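Local coordinates for protein time interval measuring enzyme TIME (PDB 2E47) that probably converts superoxide into hydrogen peroxide and oxygen as a copper-zinc superoxide dismutase, holding one copper and one zinc ion per subunit, at residues L42-G55 with I116-Y130. Numbering follows the deposited sequence.
Sequences LPPGEYGFHVHEKG and IIGRAVVLHEKADDY. With CU (copper (II) ion), chain E.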
# COMPACT_ATOMS: atom_id res chain seq x y z
N LEU A 42 -18.56 -10.72 6.93
CA LEU A 42 -18.45 -11.93 7.75
C LEU A 42 -19.59 -12.04 8.73
O LEU A 42 -20.12 -11.03 9.16
CB LEU A 42 -17.16 -11.99 8.53
CG LEU A 42 -15.89 -12.09 7.71
CD1 LEU A 42 -14.74 -11.65 8.65
CD2 LEU A 42 -15.74 -13.44 7.12
N PRO A 43 -19.94 -13.26 9.09
CA PRO A 43 -21.04 -13.48 10.05
C PRO A 43 -20.74 -12.91 11.45
O PRO A 43 -19.58 -12.70 11.76
CB PRO A 43 -21.15 -15.02 10.12
CG PRO A 43 -20.01 -15.60 9.46
CD PRO A 43 -19.34 -14.51 8.58
N PRO A 44 -21.76 -12.74 12.32
CA PRO A 44 -21.53 -12.09 13.61
C PRO A 44 -20.48 -12.95 14.39
O PRO A 44 -20.51 -14.17 14.32
CB PRO A 44 -22.90 -12.17 14.31
CG PRO A 44 -23.61 -13.40 13.58
CD PRO A 44 -23.15 -13.22 12.16
N GLY A 45 -19.55 -12.31 15.06
CA GLY A 45 -18.44 -13.01 15.70
C GLY A 45 -17.23 -12.11 15.82
O GLY A 45 -17.36 -10.92 15.68
N GLU A 46 -16.07 -12.67 16.15
CA GLU A 46 -14.83 -11.88 16.30
C GLU A 46 -13.73 -12.52 15.49
O GLU A 46 -13.68 -13.75 15.35
CB GLU A 46 -14.40 -11.74 17.78
CG GLU A 46 -14.03 -12.96 18.53
CD GLU A 46 -13.60 -12.69 20.03
OE1 GLU A 46 -13.17 -13.68 20.72
OE2 GLU A 46 -13.65 -11.52 20.48
N TYR A 47 -12.83 -11.68 14.96
CA TYR A 47 -11.88 -12.17 13.95
C TYR A 47 -10.58 -11.41 14.14
O TYR A 47 -10.62 -10.17 14.28
CB TYR A 47 -12.43 -11.89 12.55
CG TYR A 47 -13.81 -12.57 12.31
CD1 TYR A 47 -15.00 -11.91 12.63
CD2 TYR A 47 -13.89 -13.81 11.77
CE1 TYR A 47 -16.27 -12.47 12.44
CE2 TYR A 47 -15.18 -14.39 11.55
CZ TYR A 47 -16.34 -13.71 11.91
OH TYR A 47 -17.59 -14.27 11.70
N GLY A 48 -9.47 -12.14 14.09
CA GLY A 48 -8.14 -11.54 14.21
C GLY A 48 -7.91 -10.46 13.21
O GLY A 48 -8.28 -10.60 12.04
N PHE A 49 -7.34 -9.35 13.66
CA PHE A 49 -7.05 -8.28 12.75
C PHE A 49 -5.68 -7.72 13.12
O PHE A 49 -5.50 -7.27 14.23
CB PHE A 49 -8.10 -7.23 12.98
CG PHE A 49 -8.06 -6.12 12.00
CD1 PHE A 49 -7.85 -4.82 12.43
CD2 PHE A 49 -8.33 -6.35 10.69
CE1 PHE A 49 -7.84 -3.79 11.52
CE2 PHE A 49 -8.33 -5.36 9.79
CZ PHE A 49 -8.07 -4.06 10.20
N HIS A 50 -4.69 -7.81 12.24
CA HIS A 50 -3.31 -7.45 12.62
C HIS A 50 -2.60 -6.66 11.53
O HIS A 50 -2.97 -6.81 10.39
CB HIS A 50 -2.48 -8.69 12.86
CG HIS A 50 -3.21 -9.79 13.57
ND1 HIS A 50 -3.29 -11.07 13.06
CD2 HIS A 50 -3.90 -9.79 14.75
CE1 HIS A 50 -3.99 -11.82 13.90
NE2 HIS A 50 -4.36 -11.07 14.94
N VAL A 51 -1.53 -5.93 11.87
CA VAL A 51 -0.62 -5.36 10.89
C VAL A 51 0.48 -6.39 10.69
O VAL A 51 1.21 -6.79 11.69
CB VAL A 51 -0.02 -4.04 11.38
CG1 VAL A 51 1.00 -3.48 10.38
CG2 VAL A 51 -1.18 -2.99 11.65
N HIS A 52 0.62 -6.86 9.46
CA HIS A 52 1.64 -7.83 9.17
C HIS A 52 2.88 -7.07 8.62
O HIS A 52 2.81 -5.89 8.24
CB HIS A 52 1.10 -8.93 8.24
CG HIS A 52 0.20 -9.94 8.92
ND1 HIS A 52 0.28 -11.29 8.66
CD2 HIS A 52 -0.81 -9.80 9.81
CE1 HIS A 52 -0.64 -11.93 9.35
NE2 HIS A 52 -1.31 -11.05 10.08
N GLU A 53 4.03 -7.71 8.64
CA GLU A 53 5.27 -7.00 8.45
C GLU A 53 5.44 -6.45 7.02
O GLU A 53 5.94 -5.35 6.84
CB GLU A 53 6.43 -7.95 8.80
CG GLU A 53 7.75 -7.28 8.56
CD GLU A 53 8.96 -8.22 8.70
OE1 GLU A 53 10.09 -7.68 8.83
OE2 GLU A 53 8.77 -9.45 8.68
N LYS A 54 5.07 -7.20 5.99
CA LYS A 54 5.39 -6.77 4.65
C LYS A 54 4.09 -6.33 3.93
O LYS A 54 3.01 -6.93 4.12
CB LYS A 54 5.94 -7.96 3.89
CG LYS A 54 7.31 -8.52 4.37
CD LYS A 54 8.18 -7.41 4.79
CE LYS A 54 9.61 -7.90 5.14
NZ LYS A 54 10.58 -6.73 5.21
N GLY A 55 4.20 -5.34 3.06
CA GLY A 55 3.03 -4.85 2.26
C GLY A 55 3.13 -5.43 0.87
O GLY A 55 2.95 -4.74 -0.13
N ILE A 116 3.75 1.96 10.48
CA ILE A 116 3.04 0.90 9.68
C ILE A 116 2.75 1.28 8.22
O ILE A 116 2.19 0.48 7.49
CB ILE A 116 1.73 0.48 10.33
CG1 ILE A 116 0.77 1.68 10.40
CG2 ILE A 116 1.99 0.10 11.79
CD1 ILE A 116 -0.39 1.41 11.36
N ILE A 117 3.17 2.45 7.78
CA ILE A 117 2.90 2.78 6.38
C ILE A 117 3.71 1.88 5.45
O ILE A 117 4.92 1.68 5.66
CB ILE A 117 3.07 4.30 6.04
CG1 ILE A 117 1.93 5.09 6.68
CG2 ILE A 117 3.12 4.53 4.51
CD1 ILE A 117 2.26 6.53 6.83
N GLY A 118 3.02 1.31 4.45
CA GLY A 118 3.64 0.35 3.55
C GLY A 118 3.56 -1.06 4.08
O GLY A 118 4.02 -1.99 3.41
N ARG A 119 3.02 -1.23 5.31
CA ARG A 119 2.82 -2.57 5.85
C ARG A 119 1.40 -3.04 5.47
O ARG A 119 0.77 -2.40 4.66
CB ARG A 119 3.16 -2.63 7.38
CG ARG A 119 4.62 -2.17 7.54
CD ARG A 119 5.17 -2.32 8.90
NE ARG A 119 6.52 -1.71 9.01
CZ ARG A 119 7.68 -2.28 8.62
NH1 ARG A 119 8.81 -1.63 8.80
NH2 ARG A 119 7.72 -3.48 8.09
N ALA A 120 0.91 -4.16 5.97
CA ALA A 120 -0.41 -4.66 5.50
C ALA A 120 -1.31 -4.89 6.70
O ALA A 120 -0.83 -5.25 7.79
CB ALA A 120 -0.25 -5.96 4.77
N VAL A 121 -2.61 -4.63 6.53
CA VAL A 121 -3.57 -5.06 7.53
C VAL A 121 -4.07 -6.41 7.02
O VAL A 121 -4.27 -6.57 5.78
CB VAL A 121 -4.71 -4.05 7.60
CG1 VAL A 121 -5.83 -4.69 8.32
CG2 VAL A 121 -4.26 -2.91 8.41
N VAL A 122 -4.30 -7.35 7.91
CA VAL A 122 -4.78 -8.68 7.53
C VAL A 122 -5.94 -9.07 8.44
O VAL A 122 -5.81 -9.01 9.69
CB VAL A 122 -3.75 -9.79 7.63
CG1 VAL A 122 -4.40 -11.14 7.21
CG2 VAL A 122 -2.56 -9.46 6.74
N LEU A 123 -7.05 -9.45 7.82
CA LEU A 123 -8.22 -9.95 8.56
C LEU A 123 -8.20 -11.43 8.46
O LEU A 123 -8.12 -11.98 7.33
CB LEU A 123 -9.50 -9.48 7.87
CG LEU A 123 -10.88 -9.88 8.40
CD1 LEU A 123 -11.12 -9.35 9.78
CD2 LEU A 123 -11.91 -9.29 7.45
N HIS A 124 -8.44 -12.09 9.59
CA HIS A 124 -8.28 -13.53 9.66
C HIS A 124 -9.59 -14.24 9.77
O HIS A 124 -10.63 -13.63 10.10
CB HIS A 124 -7.44 -13.83 10.93
CG HIS A 124 -6.03 -13.39 10.80
ND1 HIS A 124 -5.08 -14.14 10.15
CD2 HIS A 124 -5.41 -12.26 11.22
CE1 HIS A 124 -3.93 -13.51 10.20
NE2 HIS A 124 -4.08 -12.38 10.86
N GLU A 125 -9.54 -15.55 9.54
CA GLU A 125 -10.72 -16.36 9.49
C GLU A 125 -11.32 -16.68 10.86
O GLU A 125 -12.49 -16.99 10.97
CB GLU A 125 -10.45 -17.66 8.67
CG GLU A 125 -10.12 -18.92 9.46
CD GLU A 125 -9.32 -19.98 8.60
OE1 GLU A 125 -9.52 -19.99 7.34
OE2 GLU A 125 -8.51 -20.77 9.16
N LYS A 126 -10.52 -16.58 11.92
CA LYS A 126 -11.05 -16.73 13.29
C LYS A 126 -10.48 -15.79 14.28
O LYS A 126 -9.56 -15.01 13.97
CB LYS A 126 -10.93 -18.15 13.81
CG LYS A 126 -9.59 -18.81 13.74
CD LYS A 126 -9.87 -20.29 13.64
CE LYS A 126 -8.67 -21.15 14.13
NZ LYS A 126 -9.10 -22.36 14.93
N ALA A 127 -11.00 -15.91 15.48
CA ALA A 127 -10.65 -15.02 16.57
C ALA A 127 -9.18 -15.15 16.98
O ALA A 127 -8.60 -16.22 16.93
CB ALA A 127 -11.55 -15.27 17.78
N ASP A 128 -8.59 -14.05 17.36
CA ASP A 128 -7.26 -14.04 17.98
C ASP A 128 -7.44 -14.47 19.45
O ASP A 128 -8.24 -13.86 20.15
CB ASP A 128 -6.79 -12.58 17.93
CG ASP A 128 -5.32 -12.38 18.36
OD1 ASP A 128 -4.76 -11.36 17.88
OD2 ASP A 128 -4.76 -13.18 19.16
N ASP A 129 -6.66 -15.45 19.93
CA ASP A 129 -6.80 -15.94 21.33
C ASP A 129 -5.79 -15.24 22.28
O ASP A 129 -5.63 -15.60 23.47
CB ASP A 129 -6.65 -17.47 21.35
CG ASP A 129 -5.19 -17.93 21.09
OD1 ASP A 129 -5.00 -19.14 20.81
OD2 ASP A 129 -4.22 -17.09 21.13
N TYR A 130 -5.12 -14.25 21.73
CA TYR A 130 -4.28 -13.27 22.43
C TYR A 130 -3.05 -13.92 23.05
O TYR A 130 -2.46 -13.34 23.97
CB TYR A 130 -5.04 -12.47 23.46
CG TYR A 130 -6.32 -11.81 23.01
CD1 TYR A 130 -6.33 -10.87 21.95
CD2 TYR A 130 -7.53 -12.10 23.68
CE1 TYR A 130 -7.54 -10.23 21.56
CE2 TYR A 130 -8.72 -11.53 23.26
CZ TYR A 130 -8.72 -10.58 22.22
OH TYR A 130 -9.91 -9.98 21.87
CU CU E . -2.19 -12.05 11.65
O HOH W 1 -12.15 -11.31 22.81
O HOH W 2 -13.85 -16.56 15.25
O HOH W 3 -10.50 -14.97 21.89
O HOH W 4 10.35 -4.89 7.27
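His50, His52 and His124 all set CG beside the backbone N, opposite the carbonyl carbon (chi1 -40° in His50). These torsions turn the three rings onto one copper ion. His50 ND1 lies 2.0 Å from the copper; His52 and His124 bind through NE2. The rings of His50 and His124 meet rim to rim, with planes 45° apart. His67 supplies the fourth ligand.

Val122 lays CG2 over one face of the His52 ring, a CH-pi contact 3.6 Å from the centroid. Gly65 O accepts a hydrogen bond from His52 ND1 and helps fix the ring's rotation. His50 NE2 gives a hydrogen bond to Asp128 OD1 (3.0 Å), which it meets from above the carboxylate plane. The other oxygen, OD2, is hydrogen-bonded to NE2 of the zinc ligand His75, and Asp128 thus links the two metal sites as a second-shell residue.

The backbones pair antiparallel. His50 and Val122 exchange two hydrogen bonds, and His52 N reaches Ala120 O at 2.7 Å. On the other face of the sheet, Phe49 and Val51 pair with Leu123 and Val121.

Arg119, which ends the type II turn from Ile116, runs extended from CG to NE past Glu53 O. Its NH2 donates to Glu53 O (2.9 Å), nearly in the guanidinium plane, and a water joins it to Glu53 OE1 and Lys54 NZ. With an alanine in its place, Glu53 O would probably lose its NH2 donor and the bridging water one of its partners.

Two neighbouring antiparallel strands thus supply three of the four copper ligands, as in the Greek-key beta barrel of copper-zinc superoxide dismutases.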